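Local coordinates for mRNA-decapping enzyme subunit 1 (Saccharomyces cerevisiae, PDB 1Q67), which forms the mRNA-decapping complex with DCP2 and activates removal of the 7-methylguanine cap, the step that precedes 5'-to-3' decay of the transcript, at residues L22-V26 / I27-D31; Y47-F51 / K52-W56; I144-I148 / N149-F153; E185-E189 / L190-K194; I205-V208 / S209-Q212. All blocks are in the same frame, centred on the assembly; numbering follows the deposited sequence.

Contact 1: L22-V26 / I27-D31; sequences LNFNV and IGRYD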
# COMPACT_ATOMS: atom_id res chain seq x y z
N LEU B 22 4.87 17.11 10.93
CA LEU B 22 4.40 18.16 11.82
C LEU B 22 3.12 17.66 12.45
O LEU B 22 2.38 16.87 11.85
CB LEU B 22 4.05 19.44 11.05
CG LEU B 22 5.11 20.39 10.51
CD1 LEU B 22 4.40 21.44 9.66
CD2 LEU B 22 5.87 21.05 11.65
N ASN B 23 2.85 18.12 13.66
CA ASN B 23 1.62 17.79 14.36
C ASN B 23 0.66 18.82 13.77
O ASN B 23 0.73 19.99 14.10
CB ASN B 23 1.80 18.04 15.86
CG ASN B 23 1.16 16.98 16.71
OD1 ASN B 23 1.18 17.06 17.94
ND2 ASN B 23 0.58 15.96 16.07
N PHE B 24 -0.23 18.38 12.89
CA PHE B 24 -1.14 19.30 12.22
C PHE B 24 -2.48 18.65 11.88
O PHE B 24 -2.55 17.45 11.69
CB PHE B 24 -0.46 19.79 10.94
CG PHE B 24 -1.22 20.85 10.21
CD1 PHE B 24 -1.17 22.18 10.62
CD2 PHE B 24 -1.97 20.53 9.08
CE1 PHE B 24 -1.86 23.18 9.92
CE2 PHE B 24 -2.66 21.52 8.36
CZ PHE B 24 -2.60 22.84 8.78
N ASN B 25 -3.54 19.46 11.82
CA ASN B 25 -4.86 18.93 11.48
C ASN B 25 -4.98 18.83 9.97
O ASN B 25 -5.66 19.63 9.33
CB ASN B 25 -5.97 19.83 12.04
CG ASN B 25 -7.37 19.37 11.62
OD1 ASN B 25 -7.58 18.21 11.25
ND2 ASN B 25 -8.34 20.28 11.69
N VAL B 26 -4.29 17.85 9.40
CA VAL B 26 -4.30 17.62 7.95
C VAL B 26 -5.64 17.07 7.44
O VAL B 26 -6.04 17.37 6.31
CB VAL B 26 -3.15 16.64 7.54
CG1 VAL B 26 -3.29 15.33 8.30
CG2 VAL B 26 -3.18 16.38 6.05
N ILE B 27 -6.32 16.27 8.25
CA ILE B 27 -7.61 15.71 7.83
C ILE B 27 -8.56 16.86 7.57
O ILE B 27 -9.29 16.87 6.57
CB ILE B 27 -8.23 14.80 8.93
CG1 ILE B 27 -7.35 13.56 9.14
CG2 ILE B 27 -9.65 14.39 8.52
CD1 ILE B 27 -7.68 12.76 10.39
N GLY B 28 -8.54 17.82 8.48
CA GLY B 28 -9.40 18.99 8.37
C GLY B 28 -9.33 19.72 7.04
O GLY B 28 -10.27 20.45 6.70
N ARG B 29 -8.25 19.55 6.29
CA ARG B 29 -8.15 20.22 5.01
C ARG B 29 -8.88 19.47 3.91
O ARG B 29 -9.11 20.00 2.82
CB ARG B 29 -6.69 20.43 4.63
CG ARG B 29 -6.02 21.46 5.51
CD ARG B 29 -4.75 21.96 4.88
NE ARG B 29 -4.37 23.24 5.44
CZ ARG B 29 -3.36 23.98 4.98
NH1 ARG B 29 -2.65 23.53 3.95
NH2 ARG B 29 -3.07 25.15 5.54
N TYR B 30 -9.24 18.22 4.18
CA TYR B 30 -9.96 17.43 3.19
C TYR B 30 -11.41 17.24 3.63
O TYR B 30 -12.30 17.19 2.79
CB TYR B 30 -9.27 16.09 2.97
CG TYR B 30 -7.82 16.26 2.59
CD1 TYR B 30 -6.82 16.13 3.55
CD2 TYR B 30 -7.45 16.62 1.29
CE1 TYR B 30 -5.49 16.36 3.24
CE2 TYR B 30 -6.11 16.86 0.97
CZ TYR B 30 -5.14 16.73 1.95
OH TYR B 30 -3.82 16.98 1.67
N ASP B 31 -11.63 17.16 4.93
CA ASP B 31 -12.98 17.01 5.49
C ASP B 31 -13.09 18.00 6.64
O ASP B 31 -12.73 17.70 7.78
CB ASP B 31 -13.22 15.58 6.00
CG ASP B 31 -14.62 15.38 6.58
OD1 ASP B 31 -15.41 16.34 6.61
OD2 ASP B 31 -14.93 14.25 7.02
O HOH W 1 -6.01 15.86 11.33
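N25 reaches forward round the bend of the chain to G28: its OD1 accepts the hydrogen of G28 N at 3.0 Å, with an N-H...O angle of 146°. The donor stands well above the plane of the amide, so neither lone pair is addressed directly. The same OD1 takes a second hydrogen from a water 2.8 Å away, and this water in turn accepts from I27 N, tying the N25 amide to the start of the turn by a direct and a bridged route. With CG anti to the backbone N (chi1 176°), the N25 amide swings forward to lie alongside G28. On the next residue, V26 O receives R29 N at 3.1 Å. V26 CG2 meets the edge of the Y30 ring, approaching CE1 to 3.6 Å in the ring plane. F24 and R29 cross almost at right angles, their planes 86° apart: NE lies at the edge of the phenyl ring, 3.8 Å from CE2, while that edge stands over one face of the guanidinium.

An inverse gamma turn centred on N25, closed by a weak bond from V26 N to F24 O, leads into 27-29, which have helical backbone angles without the regular bonds of a helix, ahead of the first strand, 34-41, of this PH-clan domain. I27 O, at the start of the turn, accepts from both Y30 N and D31 N. Further out, the I27 side chain is buried against I34, L37, A66, Y68 and I143 of the four-stranded sheet. D31 OD2 forms a salt bridge with R70 and a hydrogen bond with Y68 OH.

Contact 2: Y47-F51 / K52-W56; sequences YKWDF and KKDEW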
# COMPACT_ATOMS: atom_id res chain seq x y z
N TYR B 47 -7.64 -2.50 -0.26
CA TYR B 47 -8.03 -3.43 -1.32
C TYR B 47 -9.55 -3.41 -1.43
O TYR B 47 -10.25 -3.08 -0.48
CB TYR B 47 -7.62 -4.87 -1.01
CG TYR B 47 -6.14 -5.12 -0.87
CD1 TYR B 47 -5.46 -4.74 0.28
CD2 TYR B 47 -5.43 -5.77 -1.88
CE1 TYR B 47 -4.10 -5.00 0.43
CE2 TYR B 47 -4.08 -6.04 -1.74
CZ TYR B 47 -3.42 -5.65 -0.59
OH TYR B 47 -2.08 -5.93 -0.44
N LYS B 48 -10.05 -3.79 -2.60
CA LYS B 48 -11.48 -3.86 -2.82
C LYS B 48 -11.81 -5.24 -3.38
O LYS B 48 -11.10 -5.77 -4.25
CB LYS B 48 -11.94 -2.77 -3.79
CG LYS B 48 -13.45 -2.69 -3.95
CD LYS B 48 -13.88 -1.46 -4.71
CE LYS B 48 -15.39 -1.31 -4.69
NZ LYS B 48 -15.82 0.01 -5.22
N TRP B 49 -12.88 -5.83 -2.87
CA TRP B 49 -13.30 -7.16 -3.30
C TRP B 49 -14.08 -7.11 -4.61
O TRP B 49 -15.02 -6.33 -4.76
CB TRP B 49 -14.16 -7.82 -2.21
CG TRP B 49 -14.63 -9.19 -2.59
CD1 TRP B 49 -15.86 -9.53 -3.07
CD2 TRP B 49 -13.86 -10.40 -2.54
NE1 TRP B 49 -15.91 -10.89 -3.34
CE2 TRP B 49 -14.70 -11.44 -3.02
CE3 TRP B 49 -12.55 -10.70 -2.15
CZ2 TRP B 49 -14.26 -12.76 -3.12
CZ3 TRP B 49 -12.11 -12.02 -2.25
CH2 TRP B 49 -12.97 -13.03 -2.73
N ASP B 50 -13.67 -7.95 -5.55
CA ASP B 50 -14.32 -8.04 -6.85
C ASP B 50 -15.22 -9.28 -6.86
O ASP B 50 -14.74 -10.41 -6.87
CB ASP B 50 -13.28 -8.14 -7.97
CG ASP B 50 -13.89 -8.47 -9.32
OD1 ASP B 50 -15.01 -7.99 -9.61
OD2 ASP B 50 -13.24 -9.19 -10.10
N PHE B 51 -16.53 -9.05 -6.82
CA PHE B 51 -17.48 -10.16 -6.80
C PHE B 51 -17.49 -11.00 -8.07
O PHE B 51 -17.69 -12.21 -8.02
CB PHE B 51 -18.89 -9.65 -6.52
CG PHE B 51 -19.10 -9.20 -5.11
CD1 PHE B 51 -18.91 -7.86 -4.75
CD2 PHE B 51 -19.44 -10.11 -4.11
CE1 PHE B 51 -19.06 -7.45 -3.44
CE2 PHE B 51 -19.59 -9.71 -2.79
CZ PHE B 51 -19.40 -8.37 -2.45
N LYS B 52 -17.26 -10.36 -9.21
CA LYS B 52 -17.25 -11.08 -10.48
C LYS B 52 -16.15 -12.14 -10.51
O LYS B 52 -16.42 -13.31 -10.78
CB LYS B 52 -17.05 -10.10 -11.64
CG LYS B 52 -18.15 -9.07 -11.77
CD LYS B 52 -17.91 -8.13 -12.95
CE LYS B 52 -19.07 -7.17 -13.14
NZ LYS B 52 -18.83 -6.23 -14.28
N LYS B 53 -14.92 -11.74 -10.21
CA LYS B 53 -13.79 -12.67 -10.23
C LYS B 53 -13.44 -13.27 -8.87
O LYS B 53 -12.49 -14.05 -8.76
CB LYS B 53 -12.56 -11.96 -10.81
CG LYS B 53 -12.12 -12.47 -12.18
CD LYS B 53 -11.69 -13.93 -12.11
CE LYS B 53 -10.95 -14.36 -13.36
NZ LYS B 53 -9.68 -13.58 -13.52
N ASP B 54 -14.19 -12.91 -7.83
CA ASP B 54 -13.92 -13.41 -6.49
C ASP B 54 -12.45 -13.30 -6.09
O ASP B 54 -11.78 -14.31 -5.84
CB ASP B 54 -14.37 -14.87 -6.36
CG ASP B 54 -15.83 -14.99 -6.04
OD1 ASP B 54 -16.66 -14.56 -6.87
OD2 ASP B 54 -16.15 -15.51 -4.94
N GLU B 55 -11.96 -12.07 -6.02
CA GLU B 55 -10.58 -11.84 -5.64
C GLU B 55 -10.43 -10.42 -5.11
O GLU B 55 -11.30 -9.57 -5.32
CB GLU B 55 -9.65 -12.06 -6.84
CG GLU B 55 -9.73 -10.97 -7.90
CD GLU B 55 -8.94 -11.32 -9.16
OE1 GLU B 55 -7.81 -11.85 -9.05
OE2 GLU B 55 -9.45 -11.05 -10.27
N TRP B 56 -9.33 -10.17 -4.42
CA TRP B 56 -9.06 -8.84 -3.89
C TRP B 56 -8.28 -8.02 -4.91
O TRP B 56 -7.24 -8.47 -5.40
CB TRP B 56 -8.22 -8.93 -2.61
CG TRP B 56 -8.95 -9.44 -1.41
CD1 TRP B 56 -8.80 -10.65 -0.81
CD2 TRP B 56 -9.92 -8.72 -0.65
NE1 TRP B 56 -9.62 -10.73 0.29
CE2 TRP B 56 -10.32 -9.56 0.41
CE3 TRP B 56 -10.50 -7.44 -0.76
CZ2 TRP B 56 -11.27 -9.17 1.36
CZ3 TRP B 56 -11.44 -7.06 0.19
CH2 TRP B 56 -11.82 -7.92 1.23
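W49 and W56 form the aromatic pair of the hairpin between strands 43-50 and 55-59. Their side chains share one face of the sheet at a non-hydrogen-bonded position and meet in a T-shaped stack, planes 76° apart, with the six-membered ring of W49 directed edge-on at the five-membered ring of W56, centroids 4.8 Å apart. W49 CE3 sits over the centre of the W56 face, 3.6 Å from CE2, and W49 CB adds an off-centre CH-pi contact to the six-membered part. Because W49 CG lies anti to the backbone N (chi1 -180°), the indole also lies along the second strand, with E55 N over one of its faces.

Among the polar contacts, D50 N gives E55 O a nearly straight bond of 2.9 Å, whereas the return bond from E55 N to D50 O is weak. D54 and E55 both face D50 in a G1 beta bulge, for which D54 adopts a positive phi. The D50 carboxylate bends into the loop and accepts two weak bonds, K52 N on OD1 at 3.3 Å and K53 N on OD2 at 3.1 Å. D50 OD2 also lies 4.2 Å from E55 OE2, a like-charged approach that probably costs some stability.

The W56 indole packs against V200 of strand 200-205 and against L190 and I192 of strand 190-194. Replacing it by the methyl of an alanine would probably leave the W49 edge without a face to meet and open a gap beside L190 and I192. Where these strands of the five-stranded sheet meet the second subunit, I148 of that subunit touches both W56 and Y47.

Contact 3: I144-I148 / N149-F153; sequences ILNRI and NPDNF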
# COMPACT_ATOMS: atom_id res chain seq x y z
N ILE B 144 -7.69 7.41 4.62
CA ILE B 144 -6.35 6.87 4.45
C ILE B 144 -5.60 7.95 3.66
O ILE B 144 -6.03 8.35 2.57
CB ILE B 144 -6.34 5.56 3.66
CG1 ILE B 144 -7.02 4.46 4.48
CG2 ILE B 144 -4.90 5.17 3.35
CD1 ILE B 144 -7.19 3.16 3.72
N LEU B 145 -4.51 8.43 4.24
CA LEU B 145 -3.71 9.48 3.61
C LEU B 145 -2.43 8.88 3.05
O LEU B 145 -1.56 8.47 3.82
CB LEU B 145 -3.36 10.56 4.64
CG LEU B 145 -4.53 11.21 5.39
CD1 LEU B 145 -4.09 11.62 6.78
CD2 LEU B 145 -5.02 12.41 4.62
N ASN B 146 -2.30 8.81 1.73
CA ASN B 146 -1.09 8.26 1.13
C ASN B 146 0.15 9.02 1.59
O ASN B 146 0.14 10.24 1.66
CB ASN B 146 -1.16 8.28 -0.40
CG ASN B 146 -2.05 7.18 -0.94
OD1 ASN B 146 -2.60 6.38 -0.17
ND2 ASN B 146 -2.21 7.13 -2.26
N ARG B 147 1.20 8.27 1.91
CA ARG B 147 2.47 8.83 2.39
C ARG B 147 3.42 9.15 1.25
O ARG B 147 4.18 10.12 1.31
CB ARG B 147 3.17 7.84 3.31
CG ARG B 147 2.63 7.72 4.72
CD ARG B 147 3.25 6.50 5.40
NE ARG B 147 2.96 6.45 6.83
CZ ARG B 147 3.56 7.21 7.73
NH1 ARG B 147 4.49 8.08 7.34
NH2 ARG B 147 3.23 7.11 9.01
N ILE B 148 3.40 8.31 0.22
CA ILE B 148 4.30 8.46 -0.92
C ILE B 148 3.80 9.42 -2.00
O ILE B 148 4.59 9.90 -2.81
CB ILE B 148 4.60 7.08 -1.53
CG1 ILE B 148 4.96 6.09 -0.41
CG2 ILE B 148 5.77 7.18 -2.50
CD1 ILE B 148 6.08 6.56 0.51
N ASN B 149 2.50 9.70 -2.01
CA ASN B 149 1.92 10.65 -2.96
C ASN B 149 0.77 11.34 -2.24
O ASN B 149 0.40 10.95 -1.14
CB ASN B 149 1.47 9.98 -4.26
CG ASN B 149 0.44 8.88 -4.05
OD1 ASN B 149 -0.53 9.05 -3.31
ND2 ASN B 149 0.64 7.76 -4.73
N PRO B 150 0.17 12.38 -2.85
CA PRO B 150 -0.93 13.08 -2.20
C PRO B 150 -2.35 12.54 -2.33
O PRO B 150 -3.31 13.30 -2.20
CB PRO B 150 -0.81 14.48 -2.79
CG PRO B 150 -0.45 14.19 -4.20
CD PRO B 150 0.62 13.10 -4.06
N ASP B 151 -2.51 11.24 -2.57
CA ASP B 151 -3.86 10.69 -2.70
C ASP B 151 -4.51 10.33 -1.36
O ASP B 151 -3.84 9.87 -0.44
CB ASP B 151 -3.86 9.46 -3.61
CG ASP B 151 -3.44 9.77 -5.04
OD1 ASP B 151 -3.40 10.97 -5.40
OD2 ASP B 151 -3.16 8.81 -5.80
N ASN B 152 -5.82 10.53 -1.27
CA ASN B 152 -6.59 10.19 -0.07
C ASN B 152 -7.79 9.32 -0.44
O ASN B 152 -8.35 9.45 -1.53
CB ASN B 152 -7.14 11.43 0.63
CG ASN B 152 -6.07 12.43 1.03
OD1 ASN B 152 -5.02 12.07 1.54
ND2 ASN B 152 -6.37 13.71 0.83
N PHE B 153 -8.16 8.43 0.48
CA PHE B 153 -9.33 7.58 0.31
C PHE B 153 -10.24 7.93 1.49
O PHE B 153 -9.80 7.93 2.64
CB PHE B 153 -8.99 6.08 0.40
CG PHE B 153 -10.20 5.19 0.38
CD1 PHE B 153 -10.84 4.87 -0.82
CD2 PHE B 153 -10.76 4.72 1.57
CE1 PHE B 153 -12.01 4.11 -0.83
CE2 PHE B 153 -11.94 3.96 1.57
CZ PHE B 153 -12.57 3.65 0.37
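N146 and N149 lie side by side, their side chains pointing the same way, at the loop of the beta hairpin formed by strands 140-146 and 152-157, the latter an outer strand of the four-stranded sheet. From CB outward the N146 side chain follows N149 and D151: CB lies 3.1 Å from N149 OD1 and equally close to D151 O, and CG remains beside the D151 carbonyl. At the tip, ND2 donates to N149 OD1 at 2.8 Å. This bond falls on a lone pair in the plane of the N149 carbonyl, and the acceptor is also nearly within the N146 amide plane, although the two amides are turned 54° apart. Outside the hairpin, N146 ND2 gives a further bond to E60 O while OD1 accepts from Q62 N, so both ends of this buried amide are engaged.

N149 OD1 has a second donor, D151 N at 3.0 Å, which closes an Asx turn. N149 CG lies between the backbone N and carbonyl carbon (chi1 58°), a rotation that folds the amide back over the loop. A leucine at N149 would probably leave D151 N without its acceptor and deprive N146 ND2 of one of its two partners, setting the loop freer to move.

Toward the strands, I144 and F153 form a hydrogen-bonded pair, their side chains sharing one face and lying against L46. I148, N149 and P150 at the loop touch Y47, W56 and E55 of the second subunit, respectively. The last rung before the loop is the bond from N146 N to D151 O, 2.9 Å long, which arrives almost exactly in line with the D151 carbonyl.

Contact 4: E185-E189 / L190-K194; sequences EVKDE and LVIIK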
# COMPACT_ATOMS: atom_id res chain seq x y z
N GLU B 185 -15.46 -6.88 10.05
CA GLU B 185 -14.98 -8.16 10.54
C GLU B 185 -13.48 -8.22 10.33
O GLU B 185 -12.91 -7.45 9.56
CB GLU B 185 -15.63 -9.32 9.78
CG GLU B 185 -15.14 -9.46 8.35
CD GLU B 185 -15.80 -10.60 7.61
OE1 GLU B 185 -15.74 -11.75 8.10
OE2 GLU B 185 -16.38 -10.36 6.52
N VAL B 186 -12.84 -9.14 11.03
CA VAL B 186 -11.42 -9.34 10.90
C VAL B 186 -11.25 -10.75 10.35
O VAL B 186 -11.72 -11.71 10.95
CB VAL B 186 -10.70 -9.23 12.24
CG1 VAL B 186 -9.23 -9.61 12.07
CG2 VAL B 186 -10.81 -7.82 12.78
N LYS B 187 -10.61 -10.85 9.20
CA LYS B 187 -10.38 -12.15 8.58
C LYS B 187 -8.88 -12.28 8.37
O LYS B 187 -8.30 -11.69 7.45
CB LYS B 187 -11.13 -12.25 7.26
CG LYS B 187 -11.36 -13.68 6.79
CD LYS B 187 -12.55 -13.74 5.84
CE LYS B 187 -13.83 -13.28 6.52
NZ LYS B 187 -14.99 -13.24 5.58
N ASP B 188 -8.26 -13.07 9.24
CA ASP B 188 -6.83 -13.30 9.22
C ASP B 188 -6.08 -11.98 9.38
O ASP B 188 -6.07 -11.40 10.47
CB ASP B 188 -6.41 -13.99 7.91
CG ASP B 188 -5.03 -14.63 8.01
OD1 ASP B 188 -4.83 -15.52 8.89
OD2 ASP B 188 -4.13 -14.26 7.22
N GLU B 189 -5.48 -11.48 8.30
CA GLU B 189 -4.71 -10.24 8.37
C GLU B 189 -5.48 -8.99 7.96
O GLU B 189 -5.02 -7.87 8.18
CB GLU B 189 -3.46 -10.36 7.49
CG GLU B 189 -2.63 -11.62 7.74
CD GLU B 189 -1.63 -11.87 6.63
OE1 GLU B 189 -0.71 -11.05 6.45
OE2 GLU B 189 -1.77 -12.90 5.92
N LEU B 190 -6.66 -9.17 7.37
CA LEU B 190 -7.45 -8.04 6.91
C LEU B 190 -8.61 -7.60 7.78
O LEU B 190 -9.23 -8.40 8.47
CB LEU B 190 -8.04 -8.34 5.53
CG LEU B 190 -7.17 -8.49 4.28
CD1 LEU B 190 -8.06 -8.91 3.12
CD2 LEU B 190 -6.50 -7.16 3.95
N VAL B 191 -8.89 -6.30 7.74
CA VAL B 191 -10.05 -5.77 8.43
C VAL B 191 -10.95 -5.54 7.24
O VAL B 191 -10.60 -4.80 6.33
CB VAL B 191 -9.78 -4.43 9.12
CG1 VAL B 191 -11.11 -3.80 9.54
CG2 VAL B 191 -8.90 -4.66 10.35
N ILE B 192 -12.09 -6.23 7.23
CA ILE B 192 -13.03 -6.15 6.13
C ILE B 192 -14.22 -5.26 6.46
O ILE B 192 -14.92 -5.48 7.45
CB ILE B 192 -13.50 -7.58 5.76
CG1 ILE B 192 -12.28 -8.39 5.30
CG2 ILE B 192 -14.55 -7.53 4.66
CD1 ILE B 192 -12.56 -9.84 4.99
N ILE B 193 -14.44 -4.25 5.63
CA ILE B 193 -15.52 -3.31 5.84
C ILE B 193 -16.51 -3.32 4.69
O ILE B 193 -16.13 -3.22 3.51
CB ILE B 193 -14.97 -1.88 6.03
CG1 ILE B 193 -14.12 -1.82 7.30
CG2 ILE B 193 -16.11 -0.88 6.11
CD1 ILE B 193 -13.49 -0.47 7.55
N LYS B 194 -17.79 -3.44 5.04
CA LYS B 194 -18.86 -3.44 4.05
C LYS B 194 -19.50 -2.05 4.05
O LYS B 194 -19.89 -1.52 5.09
CB LYS B 194 -19.92 -4.50 4.38
CG LYS B 194 -20.89 -4.77 3.24
CD LYS B 194 -22.04 -5.68 3.65
CE LYS B 194 -23.02 -4.95 4.57
NZ LYS B 194 -23.63 -3.75 3.90
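E185, V186 and K187 pair with I192, V191 and L190 in a tight antiparallel beta hairpin at one side of the five-stranded sheet, where strand 183-187 is outermost. The two strands are joined by a type II' turn from K187 to L190, with D188 at the position that demands a positive phi. Two bonds close it, K187 N to L190 O at 2.9 Å and L190 N to K187 O at 3.0 Å. Two residues further along each strand, beyond the non-hydrogen-bonded pair V186-V191, E185 and I192 form the next hydrogen-bonded pair.

V186 and V191 share the face of the sheet opposite E185, K187, L190 and I192, their CG2 methyls loosely apposed 4.4 Å apart, and rest on Y215 and I214 of helix 208-223. On the face of E185 and I192, the side chains run side by side, with E185 CG 3.6 Å from I192 CB. L190 touches W204, while I148 of the second subunit also reaches it.

K187 bends at chi3 (-61°), which carries its ammonium back to the carboxylate two residues earlier in a salt bridge, NZ to E185 OE1 at 3.0 Å. I192 CD1 packs against the aliphatic part of the same lysine, 3.6 Å from K187 CB.

Contact 5: I205-V208 / S209-Q212; sequences IHTV and SDRQ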
# COMPACT_ATOMS: atom_id res chain seq x y z
N ILE B 205 -3.44 -3.89 7.82
CA ILE B 205 -2.82 -2.99 8.77
C ILE B 205 -1.54 -3.60 9.33
O ILE B 205 -1.55 -4.71 9.85
CB ILE B 205 -3.79 -2.65 9.91
CG1 ILE B 205 -5.03 -1.95 9.34
CG2 ILE B 205 -3.10 -1.77 10.94
CD1 ILE B 205 -6.12 -1.66 10.35
N HIS B 206 -0.44 -2.87 9.21
CA HIS B 206 0.85 -3.35 9.68
C HIS B 206 0.92 -3.60 11.18
O HIS B 206 1.37 -4.66 11.61
CB HIS B 206 1.97 -2.38 9.28
CG HIS B 206 3.34 -2.93 9.53
ND1 HIS B 206 3.87 -3.97 8.81
CD2 HIS B 206 4.25 -2.63 10.49
CE1 HIS B 206 5.05 -4.29 9.30
NE2 HIS B 206 5.31 -3.49 10.33
N THR B 207 0.48 -2.64 11.99
CA THR B 207 0.50 -2.83 13.44
C THR B 207 -0.54 -3.90 13.78
O THR B 207 -1.74 -3.65 13.72
CB THR B 207 0.15 -1.52 14.19
OG1 THR B 207 1.05 -0.48 13.79
CG2 THR B 207 0.29 -1.72 15.70
N VAL B 208 -0.06 -5.08 14.15
CA VAL B 208 -0.93 -6.20 14.47
C VAL B 208 -2.06 -5.86 15.42
O VAL B 208 -3.23 -6.00 15.07
CB VAL B 208 -0.12 -7.37 15.09
CG1 VAL B 208 -1.06 -8.54 15.42
CG2 VAL B 208 0.97 -7.82 14.13
N SER B 209 -1.72 -5.40 16.62
CA SER B 209 -2.71 -5.05 17.63
C SER B 209 -3.74 -4.01 17.17
O SER B 209 -4.83 -3.92 17.74
CB SER B 209 -2.02 -4.55 18.90
OG SER B 209 -1.25 -3.38 18.65
N ASP B 210 -3.40 -3.22 16.16
CA ASP B 210 -4.33 -2.21 15.68
C ASP B 210 -5.49 -2.77 14.87
O ASP B 210 -6.51 -2.10 14.70
CB ASP B 210 -3.60 -1.15 14.85
CG ASP B 210 -2.92 -0.11 15.71
OD1 ASP B 210 -3.28 -0.02 16.91
OD2 ASP B 210 -2.04 0.61 15.20
N ARG B 211 -5.34 -3.99 14.38
CA ARG B 211 -6.40 -4.62 13.59
C ARG B 211 -7.62 -4.89 14.46
O ARG B 211 -8.75 -4.58 14.08
CB ARG B 211 -5.91 -5.93 12.98
CG ARG B 211 -4.74 -5.74 12.03
CD ARG B 211 -4.11 -7.07 11.65
NE ARG B 211 -2.83 -6.86 11.00
CZ ARG B 211 -1.95 -7.83 10.76
NH1 ARG B 211 -2.21 -9.08 11.13
NH2 ARG B 211 -0.80 -7.54 10.16
N GLN B 212 -7.38 -5.45 15.64
CA GLN B 212 -8.46 -5.76 16.56
C GLN B 212 -9.07 -4.48 17.12
O GLN B 212 -10.29 -4.38 17.29
CB GLN B 212 -7.93 -6.63 17.71
CG GLN B 212 -8.97 -7.56 18.28
CD GLN B 212 -9.46 -8.58 17.26
OE1 GLN B 212 -10.60 -9.04 17.31
NE2 GLN B 212 -8.59 -8.94 16.32
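The backbone leaves strand 200-205 at I205, turns sharply, and enters helix 208-223 within three residues. D210 N bonds to T207 O at 3.0 Å and R211 N to V208 O at the same length, the latter much straighter (160° against 137°). Both donors stand above the planes of the carbonyls they address, and both bonds join residues three apart, the spacing of a 3-10 turn.

R211 folds back across this turn to hold the end of the strand. Its NE and NH2 both donate to I205 O, at 2.8 and 2.9 Å, and the oxygen lies in the guanidinium plane, so one carbonyl is gripped side-on by two N-H groups. The arginine chain is extended from CG to NE, with its CG 3.9 Å from I205 CB, and V208 CA rests over one face of the guanidinium, offset toward its rim. These contacts fix both the reach and the rotation of the group. On the other flank, T207 packs across D210, whose OD2 comes within 3.2 Å of T207 CB. That same oxygen accepts a hydrogen bond from T41 OG1.

The long C-terminal helix that starts here is a hallmark of PH-like domains. T41, at the end of strand 34-41, touches I205 and T207, and E189 of the hairpin 183-194 meets the R211 side chain. The imidazole of H206 meets W204 as well as H206 and H43 of the second subunit.

Overall arrangement
The contacts fall into two groups. Contacts 1 and 3, with centres 12 Å apart, meet at the four-stranded sheet, where V26 CG1 approaches L145 CD1 to 4.1 Å. Contacts 2, 4 and 5 belong to the five-stranded sheet and the helix that follows it: contact 4 lies 14 Å from contact 2 and 11 Å from contact 5, centre to centre, touching both, and V191 CG2 comes within 3.7 Å of R211 O. Contacts 1 and 2 are 32 Å apart between centres, on opposite sides of the chain's centre. The second subunit brings the groups together again, for the loop of contact 3 in one subunit packs on contacts 2 and 4 of the other.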